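Local coordinates for protein nucleoside diphosphate kinase (Encephalitozoon cuniculi, PDB 3MPD) that probably transfers the gamma-phosphate of ATP to nucleoside diphosphates by a ping-pong mechanism, through a phosphorylated enzyme intermediate, at residues Q27-K32 and G103-D108. Residues are numbered along the deposited sequence; the frame is centred on the assembly and turned at random.
Sequences QRFEEK and GTIRGD
Arg28, on helix 22-32, lies against Ile105 with its methylenes and reaches Gly103 and Asp108 with its tip. Its CB leaves the helix toward segment 103-108, and CG, anti to the carbonyl carbon (chi1 -47°), lies 3.8 Å from Ile105 CG1, the two side chains running past one another in opposite directions. The chain bends at chi2, so that CD turns away from Ile105 and NE carries on toward the loop at Gly103. The guanidinium forks at CZ: NH1 comes within 2.8 Å of Gly103 O, while NH2 donates to Asp108 OD2 at 2.8 Å in a salt bridge. That bond takes the anti lone pair of OD2 and is somewhat bent, the carboxylate plane being turned 63° from the guanidinium. Arginine suits the place because its methylenes pack on Ile105 while the charged tip reaches the exposed Asp108. Next to it, Ile105 CD1 lies 3.7 Å from Phe29 CE2; both residues are buried and also touch Ile118 of strand 118-120. The other carboxylate oxygen, Asp108 OD1, accepts from Gly103 N at 2.7 Å, tying the loop to the helix, and Gly103 has a positive phi (97°) that glycine adopts readily. Thr104 is the N-cap: its OG1 accepts from Gly107 N at 2.9 Å and donates a hydrogen bond to Ser101 O. The side chain of Arg106, which probably binds ATP, leaves its backbone away from helix 22-32, its NE hydrogen-bonded to Asn116 O and its NH2 to Ile118 O. Asp108 thus joins loop, helix start and Arg28 through two oxygens, and the positive guanidinium would be expected to favour its ionised form.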
loop_
_atom_site.group_PDB
_atom_site.type_symbol
_atom_site.label_atom_id
_atom_site.label_comp_id
_atom_site.label_asym_id
_atom_site.label_seq_id
_atom_site.Cartn_x
_atom_site.Cartn_y
_atom_site.Cartn_z
ATOM N N GLN A 27 -2.646 -8.120 -4.609
ATOM C CA GLN A 27 -3.442 -9.355 -4.524
ATOM C C GLN A 27 -2.571 -10.617 -4.582
ATOM O O GLN A 27 -2.842 -11.575 -3.839
ATOM C CB GLN A 27 -4.498 -9.420 -5.649
ATOM C CG GLN A 27 -5.438 -10.639 -5.598
ATOM C CD GLN A 27 -6.406 -10.710 -6.849
ATOM O OE1 GLN A 27 -6.705 -9.711 -7.485
ATOM N NE2 GLN A 27 -6.850 -11.887 -7.175
ATOM N N ARG A 28 -1.561 -10.639 -5.463
ATOM C CA ARG A 28 -0.739 -11.861 -5.624
ATOM C C ARG A 28 -0.036 -12.204 -4.304
ATOM O O ARG A 28 0.033 -13.369 -3.920
ATOM C CB ARG A 28 0.313 -11.756 -6.732
ATOM C CG ARG A 28 -0.170 -11.186 -8.083
ATOM C CD ARG A 28 -1.144 -12.139 -8.725
ATOM N NE ARG A 28 -1.555 -11.705 -10.076
ATOM C CZ ARG A 28 -0.988 -12.065 -11.229
ATOM N NH1 ARG A 28 0.082 -12.841 -11.257
ATOM N NH2 ARG A 28 -1.534 -11.660 -12.371
ATOM N N PHE A 29 0.492 -11.181 -3.636
ATOM C CA PHE A 29 1.235 -11.372 -2.392
ATOM C C PHE A 29 0.325 -11.699 -1.211
ATOM O O PHE A 29 0.646 -12.554 -0.352
ATOM C CB PHE A 29 2.092 -10.133 -2.094
ATOM C CG PHE A 29 3.261 -10.018 -3.008
ATOM C CD1 PHE A 29 4.503 -10.484 -2.604
ATOM C CD2 PHE A 29 3.124 -9.480 -4.294
ATOM C CE1 PHE A 29 5.590 -10.424 -3.469
ATOM C CE2 PHE A 29 4.241 -9.426 -5.173
ATOM C CZ PHE A 29 5.451 -9.910 -4.741
ATOM N N GLU A 30 -0.800 -11.008 -1.156
ATOM C CA GLU A 30 -1.714 -11.122 -0.026
ATOM C C GLU A 30 -2.436 -12.483 -0.107
ATOM O O GLU A 30 -2.665 -13.128 0.917
ATOM C CB GLU A 30 -2.711 -9.934 -0.080
ATOM C CG GLU A 30 -3.733 -9.886 1.046
ATOM C CD GLU A 30 -4.613 -8.625 1.037
ATOM O OE1 GLU A 30 -5.089 -8.170 -0.049
ATOM O OE2 GLU A 30 -4.899 -8.130 2.151
ATOM N N GLU A 31 -2.775 -12.934 -1.330
ATOM C CA GLU A 31 -3.468 -14.242 -1.498
ATOM C C GLU A 31 -2.533 -15.416 -1.290
ATOM O O GLU A 31 -2.989 -16.517 -0.933
ATOM C CB GLU A 31 -4.170 -14.373 -2.872
ATOM C CG GLU A 31 -5.416 -13.546 -2.961
ATOM C CD GLU A 31 -6.165 -13.702 -4.294
ATOM O OE1 GLU A 31 -5.573 -14.053 -5.371
ATOM O OE2 GLU A 31 -7.367 -13.404 -4.259
ATOM N N LYS A 32 -1.235 -15.186 -1.500
ATOM C CA LYS A 32 -0.224 -16.215 -1.261
ATOM C C LYS A 32 0.058 -16.434 0.249
ATOM O O LYS A 32 0.640 -17.459 0.630
ATOM C CB LYS A 32 1.079 -15.860 -1.983
ATOM C CG LYS A 32 2.202 -16.942 -1.908
ATOM C CD LYS A 32 1.785 -18.330 -2.452
ATOM C CE LYS A 32 3.033 -19.171 -2.780
ATOM N NZ LYS A 32 2.685 -20.538 -3.292
ATOM N N GLY A 103 0.670 -16.284 -15.682
ATOM C CA GLY A 103 0.257 -16.421 -14.281
ATOM C C GLY A 103 1.187 -15.667 -13.330
ATOM O O GLY A 103 0.789 -15.378 -12.212
ATOM N N THR A 104 2.415 -15.332 -13.755
ATOM C CA THR A 104 3.289 -14.449 -12.939
ATOM C C THR A 104 2.951 -12.993 -13.228
ATOM O O THR A 104 2.318 -12.677 -14.235
ATOM C CB THR A 104 4.820 -14.667 -13.223
ATOM O OG1 THR A 104 5.139 -14.337 -14.583
ATOM C CG2 THR A 104 5.257 -16.135 -12.930
ATOM N N ILE A 105 3.389 -12.094 -12.363
ATOM C CA ILE A 105 3.195 -10.677 -12.559
ATOM C C ILE A 105 3.780 -10.203 -13.893
ATOM O O ILE A 105 3.107 -9.529 -14.651
ATOM C CB ILE A 105 3.787 -9.891 -11.371
ATOM C CG1 ILE A 105 2.906 -10.142 -10.131
ATOM C CG2 ILE A 105 3.803 -8.408 -11.671
ATOM C CD1 ILE A 105 3.585 -9.694 -8.811
ATOM N N ARG A 106 5.034 -10.563 -14.161
ATOM C CA ARG A 106 5.677 -10.158 -15.427
ATOM C C ARG A 106 5.079 -10.883 -16.622
ATOM O O ARG A 106 4.904 -10.293 -17.683
ATOM C CB ARG A 106 7.199 -10.369 -15.370
ATOM C CG ARG A 106 7.848 -9.371 -14.393
ATOM C CD ARG A 106 9.321 -9.676 -14.111
ATOM N NE ARG A 106 9.936 -8.615 -13.285
ATOM C CZ ARG A 106 11.058 -8.803 -12.605
ATOM N NH1 ARG A 106 11.661 -9.981 -12.647
ATOM N NH2 ARG A 106 11.579 -7.829 -11.878
ATOM N N GLY A 107 4.757 -12.163 -16.451
ATOM C CA GLY A 107 4.117 -12.894 -17.544
ATOM C C GLY A 107 2.753 -12.338 -17.968
ATOM O O GLY A 107 2.391 -12.396 -19.149
ATOM N N ASP A 108 1.973 -11.872 -16.998
ATOM C CA ASP A 108 0.594 -11.411 -17.261
ATOM C C ASP A 108 0.513 -9.934 -17.705
ATOM O O ASP A 108 -0.371 -9.565 -18.476
ATOM C CB ASP A 108 -0.284 -11.595 -16.011
ATOM C CG ASP A 108 -0.577 -13.078 -15.697
ATOM O OD1 ASP A 108 -0.412 -13.975 -16.570
ATOM O OD2 ASP A 108 -0.972 -13.342 -14.558
#